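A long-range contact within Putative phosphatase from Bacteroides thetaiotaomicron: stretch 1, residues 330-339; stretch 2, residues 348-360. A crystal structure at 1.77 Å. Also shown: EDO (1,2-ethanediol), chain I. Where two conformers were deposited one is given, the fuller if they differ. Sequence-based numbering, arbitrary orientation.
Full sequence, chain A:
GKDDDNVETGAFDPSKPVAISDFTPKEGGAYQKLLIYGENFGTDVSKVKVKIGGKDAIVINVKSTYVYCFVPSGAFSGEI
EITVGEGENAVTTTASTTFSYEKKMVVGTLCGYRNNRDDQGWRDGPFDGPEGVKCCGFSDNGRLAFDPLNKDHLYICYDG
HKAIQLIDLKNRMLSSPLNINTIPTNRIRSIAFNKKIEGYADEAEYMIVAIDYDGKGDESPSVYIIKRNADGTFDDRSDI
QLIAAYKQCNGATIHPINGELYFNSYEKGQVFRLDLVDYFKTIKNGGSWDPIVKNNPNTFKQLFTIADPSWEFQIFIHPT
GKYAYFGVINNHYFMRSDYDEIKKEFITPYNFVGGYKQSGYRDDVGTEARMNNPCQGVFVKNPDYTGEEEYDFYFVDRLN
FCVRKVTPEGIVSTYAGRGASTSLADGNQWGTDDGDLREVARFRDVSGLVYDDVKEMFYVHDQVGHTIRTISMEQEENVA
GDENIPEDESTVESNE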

ATOM      1  N   ASN A 330     -11.814  13.813  21.287  1.00 14.93           N
ATOM      2  CA  ASN A 330     -11.102  14.968  21.828  1.00 15.34           C
ATOM      3  C   ASN A 330      -9.598  14.782  22.069  1.00 15.55           C
ATOM      4  O   ASN A 330      -8.914  15.751  22.384  1.00 16.85           O
ATOM      5  CB  ASN A 330     -11.786  15.481  23.117  1.00 15.70           C
ATOM      6  CG  ASN A 330     -11.679  14.516  24.301  1.00 15.42           C
ATOM      7  OD1 ASN A 330     -11.505  13.315  24.145  1.00 15.95           O
ATOM      8  ND2 ASN A 330     -11.841  15.057  25.504  1.00 16.35           N
ATOM      9  N   ASN A 331      -9.079  13.566  21.898  1.00 15.51           N
ATOM     10  CA  ASN A 331      -7.650  13.317  22.126  1.00 15.31           C
ATOM     11  C   ASN A 331      -6.882  12.675  20.959  1.00 14.71           C
ATOM     12  O   ASN A 331      -5.721  12.289  21.096  1.00 14.27           O
ATOM     13  CB  ASN A 331      -7.466  12.600  23.468  1.00 15.55           C
ATOM     14  CG  ASN A 331      -7.655  13.551  24.648  1.00 16.11           C
ATOM     15  OD1 ASN A 331      -6.921  14.539  24.784  1.00 16.65           O
ATOM     16  ND2 ASN A 331      -8.616  13.249  25.511  1.00 14.67           N
ATOM     17  N   HIS A 332      -7.558  12.579  19.816  1.00 14.20           N
ATOM     18  CA  HIS A 332      -6.950  12.277  18.519  1.00 13.50           C
ATOM     19  C   HIS A 332      -6.332  10.897  18.279  1.00 13.27           C
ATOM     20  O   HIS A 332      -5.311  10.777  17.611  1.00 13.47           O
ATOM     21  CB  HIS A 332      -5.940  13.410  18.215  1.00 13.10           C
ATOM     22  CG  HIS A 332      -6.432  14.756  18.648  1.00 13.56           C
ATOM     23  ND1 HIS A 332      -7.534  15.362  18.077  1.00 13.70           N
ATOM     24  CD2 HIS A 332      -6.014  15.586  19.634  1.00 14.43           C
ATOM     25  CE1 HIS A 332      -7.768  16.511  18.692  1.00 15.40           C
ATOM     26  NE2 HIS A 332      -6.857  16.672  19.637  1.00 13.82           N
ATOM     27  N   TYR A 333      -6.998   9.853  18.767  1.00 13.13           N
ATOM     28  CA  TYR A 333      -6.570   8.476  18.507  1.00 13.39           C
ATOM     29  C   TYR A 333      -7.718   7.467  18.661  1.00 13.24           C
ATOM     30  O   TYR A 333      -8.791   7.805  19.166  1.00 13.76           O
ATOM     31  CB  TYR A 333      -5.369   8.078  19.405  1.00 13.35           C
ATOM     32  CG  TYR A 333      -5.678   7.900  20.892  1.00 13.69           C
ATOM     33  CD1 TYR A 333      -6.027   8.981  21.689  1.00 15.36           C
ATOM     34  CD2 TYR A 333      -5.572   6.656  21.505  1.00 13.94           C
ATOM     35  CE1 TYR A 333      -6.299   8.819  23.056  1.00 15.40           C
ATOM     36  CE2 TYR A 333      -5.843   6.486  22.863  1.00 13.33           C
ATOM     37  CZ  TYR A 333      -6.197   7.574  23.633  1.00 14.66           C
ATOM     38  OH  TYR A 333      -6.463   7.409  24.978  1.00 16.19           O
ATOM     39  N   PHE A 334      -7.478   6.247  18.180  1.00 13.65           N
ATOM     40  CA  PHE A 334      -8.368   5.107  18.347  1.00 13.27           C
ATOM     41  C   PHE A 334      -7.689   4.027  19.194  1.00 13.32           C
ATOM     42  O   PHE A 334      -6.469   3.770  19.053  1.00 13.53           O
ATOM     43  CB  PHE A 334      -8.757   4.425  17.000  1.00 13.42           C
ATOM     44  CG  PHE A 334      -9.760   5.173  16.173  1.00 12.64           C
ATOM     45  CD1 PHE A 334      -9.352   6.136  15.269  1.00 13.27           C
ATOM     46  CD2 PHE A 334     -11.119   4.852  16.240  1.00 13.75           C
ATOM     47  CE1 PHE A 334     -10.292   6.833  14.501  1.00 12.93           C
ATOM     48  CE2 PHE A 334     -12.047   5.545  15.485  1.00 11.70           C
ATOM     49  CZ  PHE A 334     -11.624   6.525  14.607  1.00 12.97           C
HETATM   50  N   MSE A 335      -8.484   3.407  20.060  1.00 12.97           N
HETATM   51  CA  MSE A 335      -8.080   2.250  20.829  1.00 13.36           C
HETATM   52  C   MSE A 335      -8.824   1.041  20.242  1.00 13.34           C
HETATM   53  O   MSE A 335      -9.838   1.202  19.545  1.00 13.52           O
HETATM   54  CB  MSE A 335      -8.410   2.421  22.313  1.00 13.48           C
HETATM   55  CG  MSE A 335      -7.778   3.647  22.967  1.00 12.88           C
HETATM   56 SE   MSE A 335      -8.102   3.731  24.879  0.75 13.08          SE
HETATM   57  CE  MSE A 335      -6.869   2.338  25.422  1.00 10.92           C
ATOM     58  N   ARG A 336      -8.303  -0.153  20.500  1.00 13.21           N
ATOM     59  CA  ARG A 336      -8.905  -1.390  20.047  1.00 13.30           C
ATOM     60  C   ARG A 336      -9.212  -2.259  21.250  1.00 13.90           C
ATOM     61  O   ARG A 336      -8.405  -2.358  22.174  1.00 14.16           O
ATOM     62  CB  ARG A 336      -7.988  -2.133  19.093  1.00 13.52           C
ATOM     63  CG  ARG A 336      -8.567  -3.404  18.457  1.00 13.64           C
ATOM     64  CD  ARG A 336      -7.517  -4.016  17.519  1.00 15.70           C
ATOM     65  NE  ARG A 336      -7.961  -5.180  16.743  1.00 17.84           N
ATOM     66  CZ  ARG A 336      -8.158  -6.392  17.250  1.00 18.14           C
ATOM     67  NH1 ARG A 336      -8.005  -6.604  18.545  1.00 20.62           N
ATOM     68  NH2 ARG A 336      -8.535  -7.393  16.474  1.00 17.79           N
ATOM     69  N   SER A 337     -10.375  -2.901  21.214  1.00 13.80           N
ATOM     70  CA  SER A 337     -10.807  -3.795  22.273  1.00 14.23           C
ATOM     71  C   SER A 337     -11.264  -5.150  21.705  1.00 14.25           C
ATOM     72  O   SER A 337     -12.096  -5.188  20.788  1.00 14.32           O
ATOM     73  CB  SER A 337     -11.941  -3.109  23.047  1.00 14.34           C
ATOM     74  OG  SER A 337     -12.505  -3.937  24.035  1.00 16.11           O
ATOM     75  N   ASP A 338     -10.724  -6.246  22.237  1.00 13.54           N
ATOM     76  CA  ASP A 338     -11.144  -7.596  21.841  1.00 14.05           C
ATOM     77  C   ASP A 338     -12.420  -8.013  22.591  1.00 13.79           C
ATOM     78  O   ASP A 338     -12.653  -7.583  23.720  1.00 13.51           O
ATOM     79  CB  ASP A 338     -10.034  -8.613  22.086  1.00 14.08           C
ATOM     80  CG  ASP A 338      -8.893  -8.471  21.104  1.00 15.80           C
ATOM     81  OD1 ASP A 338      -9.126  -8.721  19.897  1.00 18.46           O
ATOM     82  OD2 ASP A 338      -7.769  -8.112  21.524  1.00 13.76           O
ATOM     83  N   TYR A 339     -13.244  -8.838  21.948  1.00 13.91           N
ATOM     84  CA  TYR A 339     -14.505  -9.303  22.539  1.00 13.60           C
ATOM     85  C   TYR A 339     -14.398 -10.738  23.015  1.00 13.42           C
ATOM     86  O   TYR A 339     -14.096 -11.626  22.233  1.00 13.19           O
ATOM     87  CB  TYR A 339     -15.607  -9.210  21.494  1.00 13.73           C
ATOM     88  CG  TYR A 339     -17.020  -9.438  22.007  1.00 13.59           C
ATOM     89  CD1 TYR A 339     -17.690  -8.432  22.698  1.00 13.66           C
ATOM     90  CD2 TYR A 339     -17.701 -10.631  21.743  1.00 14.22           C
ATOM     91  CE1 TYR A 339     -19.025  -8.606  23.137  1.00 14.29           C
ATOM     92  CE2 TYR A 339     -19.028 -10.820  22.180  1.00 14.40           C
ATOM     93  CZ  TYR A 339     -19.675  -9.800  22.871  1.00 13.72           C
ATOM     94  OH  TYR A 339     -20.981  -9.955  23.301  1.00 14.83           O
ATOM     95  N   THR A 348     -10.489  -4.783  28.411  1.00 15.82           N
ATOM     96  CA  THR A 348      -9.695  -3.567  28.475  1.00 16.25           C
ATOM     97  C   THR A 348      -9.007  -3.267  27.142  1.00 15.64           C
ATOM     98  O   THR A 348      -8.270  -4.100  26.622  1.00 15.31           O
ATOM     99  CB  THR A 348      -8.640  -3.653  29.599  1.00 16.52           C
ATOM    100  OG1 THR A 348      -9.310  -3.874  30.845  1.00 19.16           O
ATOM    101  CG2 THR A 348      -7.841  -2.377  29.680  1.00 17.55           C
ATOM    102  N   PRO A 349      -9.264  -2.076  26.578  1.00 15.73           N
ATOM    103  CA  PRO A 349      -8.680  -1.723  25.283  1.00 15.34           C
ATOM    104  C   PRO A 349      -7.227  -1.257  25.355  1.00 14.87           C
ATOM    105  O   PRO A 349      -6.692  -1.004  26.438  1.00 14.91           O
ATOM    106  CB  PRO A 349      -9.573  -0.563  24.806  1.00 15.32           C
ATOM    107  CG  PRO A 349      -9.962   0.117  26.077  1.00 16.63           C
ATOM    108  CD  PRO A 349     -10.195  -1.031  27.055  1.00 15.92           C
ATOM    109  N   TYR A 350      -6.607  -1.150  24.187  1.00 14.53           N
ATOM    110  CA  TYR A 350      -5.232  -0.687  24.068  1.00 14.44           C
ATOM    111  C   TYR A 350      -5.104   0.289  22.895  1.00 13.98           C
ATOM    112  O   TYR A 350      -5.909   0.266  21.961  1.00 13.11           O
ATOM    113  CB  TYR A 350      -4.265  -1.876  23.925  1.00 14.70           C
ATOM    114  CG  TYR A 350      -4.505  -2.807  22.731  1.00 16.21           C
ATOM    115  CD1 TYR A 350      -4.014  -2.494  21.466  1.00 16.83           C
ATOM    116  CD2 TYR A 350      -5.190  -4.016  22.880  1.00 17.86           C
ATOM    117  CE1 TYR A 350      -4.206  -3.344  20.384  1.00 17.17           C
ATOM    118  CE2 TYR A 350      -5.381  -4.880  21.799  1.00 17.31           C
ATOM    119  CZ  TYR A 350      -4.892  -4.532  20.558  1.00 18.05           C
ATOM    120  OH  TYR A 350      -5.066  -5.375  19.481  1.00 19.83           O
ATOM    121  N   ASN A 351      -4.086   1.144  22.959  1.00 13.03           N
ATOM    122  CA  ASN A 351      -3.856   2.131  21.907  0.50 13.33           C
ATOM    123  C   ASN A 351      -3.593   1.422  20.576  1.00 13.27           C
ATOM    124  O   ASN A 351      -2.803   0.496  20.501  1.00 13.10           O
ATOM    125  CB  ASN A 351      -2.725   3.093  22.285  0.50 13.39           C
ATOM    126  CG  ASN A 351      -3.050   3.913  23.524  0.50 13.86           C
ATOM    127  OD1 ASN A 351      -4.020   3.639  24.226  0.50 13.66           O
ATOM    128  ND2 ASN A 351      -2.216   4.912  23.812  0.50 15.52           N
ATOM    129  N   PHE A 352      -4.302   1.848  19.533  1.00 13.78           N
ATOM    130  CA  PHE A 352      -4.222   1.211  18.208  1.00 13.65           C
ATOM    131  C   PHE A 352      -3.624   2.112  17.119  1.00 13.76           C
ATOM    132  O   PHE A 352      -2.555   1.800  16.585  1.00 13.91           O
ATOM    133  CB  PHE A 352      -5.625   0.679  17.824  1.00 14.20           C
ATOM    134  CG  PHE A 352      -5.676  -0.009  16.472  1.00 15.33           C
ATOM    135  CD1 PHE A 352      -4.811  -1.057  16.170  1.00 17.12           C
ATOM    136  CD2 PHE A 352      -6.610   0.374  15.517  1.00 16.34           C
ATOM    137  CE1 PHE A 352      -4.859  -1.682  14.922  1.00 17.10           C
ATOM    138  CE2 PHE A 352      -6.650  -0.240  14.268  1.00 16.17           C
ATOM    139  CZ  PHE A 352      -5.789  -1.271  13.978  1.00 17.24           C
ATOM    140  N   VAL A 353      -4.297   3.210  16.770  1.00 13.36           N
ATOM    141  CA  VAL A 353      -3.775   4.141  15.758  1.00 13.47           C
ATOM    142  C   VAL A 353      -3.946   5.584  16.213  1.00 14.13           C
ATOM    143  O   VAL A 353      -4.908   5.912  16.901  1.00 14.09           O
ATOM    144  CB  VAL A 353      -4.440   3.968  14.374  1.00 13.70           C
ATOM    145  CG1 VAL A 353      -4.060   2.619  13.743  1.00 13.19           C
ATOM    146  CG2 VAL A 353      -5.963   4.131  14.485  1.00 11.92           C
ATOM    147  N   GLY A 354      -3.004   6.440  15.819  1.00 14.45           N
ATOM    148  CA  GLY A 354      -3.025   7.840  16.208  1.00 14.89           C
ATOM    149  C   GLY A 354      -2.168   8.080  17.442  1.00 15.64           C
ATOM    150  O   GLY A 354      -1.803   7.132  18.151  1.00 15.84           O
ATOM    151  N   GLY A 355      -1.863   9.354  17.692  1.00 16.34           N
ATOM    152  CA  GLY A 355      -1.071   9.772  18.835  1.00 17.21           C
ATOM    153  C   GLY A 355      -1.888  10.289  20.004  1.00 17.55           C
ATOM    154  O   GLY A 355      -2.610  11.263  19.882  1.00 17.25           O
ATOM    155  N   TYR A 356      -1.767   9.594  21.129  1.00 18.71           N
ATOM    156  CA  TYR A 356      -2.370   9.955  22.409  1.00 18.96           C
ATOM    157  C   TYR A 356      -2.181  11.449  22.721  1.00 18.77           C
ATOM    158  O   TYR A 356      -1.065  11.888  22.986  1.00 17.89           O
ATOM    159  CB  TYR A 356      -1.699   9.086  23.496  1.00 19.51           C
ATOM    160  CG  TYR A 356      -2.019   9.406  24.940  1.00 20.33           C
ATOM    161  CD1 TYR A 356      -3.147   8.890  25.556  1.00 23.18           C
ATOM    162  CD2 TYR A 356      -1.137  10.162  25.717  1.00 23.39           C
ATOM    163  CE1 TYR A 356      -3.428   9.161  26.897  1.00 24.86           C
ATOM    164  CE2 TYR A 356      -1.409  10.441  27.054  1.00 24.17           C
ATOM    165  CZ  TYR A 356      -2.556   9.935  27.639  1.00 25.12           C
ATOM    166  OH  TYR A 356      -2.838  10.202  28.958  1.00 27.42           O
ATOM    167  N   LYS A 357      -3.275  12.216  22.677  1.00 18.00           N
ATOM    168  CA  LYS A 357      -3.262  13.661  22.965  1.00 18.10           C
ATOM    169  C   LYS A 357      -2.351  14.474  22.035  1.00 17.62           C
ATOM    170  O   LYS A 357      -1.859  15.544  22.417  1.00 17.33           O
ATOM    171  CB  LYS A 357      -2.868  13.938  24.432  1.00 18.60           C
ATOM    172  CG  LYS A 357      -3.658  13.140  25.454  1.00 20.59           C
ATOM    173  CD  LYS A 357      -3.373  13.552  26.897  1.00 22.32           C
ATOM    174  CE  LYS A 357      -3.902  14.949  27.198  1.00 23.68           C
ATOM    175  NZ  LYS A 357      -3.874  15.303  28.656  1.00 24.14           N
ATOM    176  N   GLN A 358      -2.134  13.983  20.819  1.00 16.68           N
ATOM    177  CA  GLN A 358      -1.275  14.656  19.850  1.00 17.22           C
ATOM    178  C   GLN A 358      -1.977  14.791  18.502  1.00 16.61           C
ATOM    179  O   GLN A 358      -1.914  13.891  17.677  1.00 15.90           O
ATOM    180  CB  GLN A 358       0.032  13.869  19.687  1.00 17.92           C
ATOM    181  CG  GLN A 358       0.782  13.670  21.006  1.00 21.27           C
ATOM    182  CD  GLN A 358       1.782  12.519  20.972  1.00 27.57           C
ATOM    183  OE1 GLN A 358       2.677  12.470  20.115  1.00 31.30           O
ATOM    184  NE2 GLN A 358       1.659  11.600  21.944  1.00 30.77           N
ATOM    185  N   SER A 359      -2.645  15.923  18.287  1.00 16.19           N
ATOM    186  CA  SER A 359      -3.320  16.184  17.023  1.00 16.08           C
ATOM    187  C   SER A 359      -2.327  16.381  15.876  1.00 16.06           C
ATOM    188  O   SER A 359      -1.202  16.842  16.082  1.00 15.71           O
ATOM    189  CB  SER A 359      -4.203  17.430  17.126  1.00 16.10           C
ATOM    190  OG  SER A 359      -3.446  18.598  17.381  1.00 16.38           O
ATOM    191  N   GLY A 360      -2.756  16.029  14.669  1.00 15.54           N
ATOM    192  CA  GLY A 360      -1.940  16.226  13.473  1.00 15.52           C
ATOM    193  C   GLY A 360      -2.559  15.589  12.243  1.00 15.23           C
ATOM    194  O   GLY A 360      -3.708  15.160  12.266  1.00 14.75           O
TER
HETATM  195  C1  EDO I   8      -4.974  -9.953  18.742  1.00 44.04           C
HETATM  196  O1  EDO I   8      -6.221 -10.542  19.113  1.00 44.45           O
HETATM  197  C2  EDO I   8      -5.112  -8.444  18.725  1.00 44.42           C
HETATM  198  O2  EDO I   8      -5.653  -7.965  19.957  1.00 43.56           O
HETATM  199  O   HOH W   1      -3.157  11.729  16.356  1.00 15.79           O
HETATM  200  O   HOH W   2      -4.862   5.465  26.052  1.00 14.32           O
HETATM  201  O   HOH W   3      -8.750  -5.545  24.253  1.00 12.80           O

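The antiparallel pairing of these strands is broken by a beta bulge: between F334 and M335 the register slips by one residue, so that F334 pairs with V353 but M335 with N351, leaving F352 as the extra residue. The carbonyl of F334 serves both sides of the slip, its O accepting from F352 N at 2.9 Å and from V353 N at 3.2 Å, while F334 N donates to V353 O at 2.9 Å. Beyond the bulge, regular pairing resumes: R336 N donates to Y350 O at 2.8 Å, and Y350 N to R336 O at 3.0 Å.

The CA-to-CB bond of F352 points toward the first strand, and the aliphatic CD of R336 lies over one face of its ring. The extended R336 side chain suits this place, since its methylenes can cover an aromatic surface while its charged end reaches on to D338, where NH1 and OD1 form a 2.8 Å salt bridge. Nearby, a 1,2-ethanediol, probably from the crystallisation liquor, links the strands: its O2 accepts from Y350 OH at 2.7 Å and donates to D338 OD2 at 2.6 Å.

At the other end, G354 lies close against the first strand. A CB here would fall 2.9 Å from both H332 O and Y333 CA, and its backbone angles by themselves call for glycine. G355 then opens a type II turn to Q358, within which K357 N donates to N331 O at 2.9 Å. Aromatic side chains pack against this turn and its exit. Y333 receives Y356 CA over one ring face and the edge of the Y356 ring in an offset edge-to-face pair, whereas the H332 ring lies beneath S359 CB, a small group that can sit 3.7 Å from the ring centroid. Water 1 joins H332 O, G355 N and Q358 O.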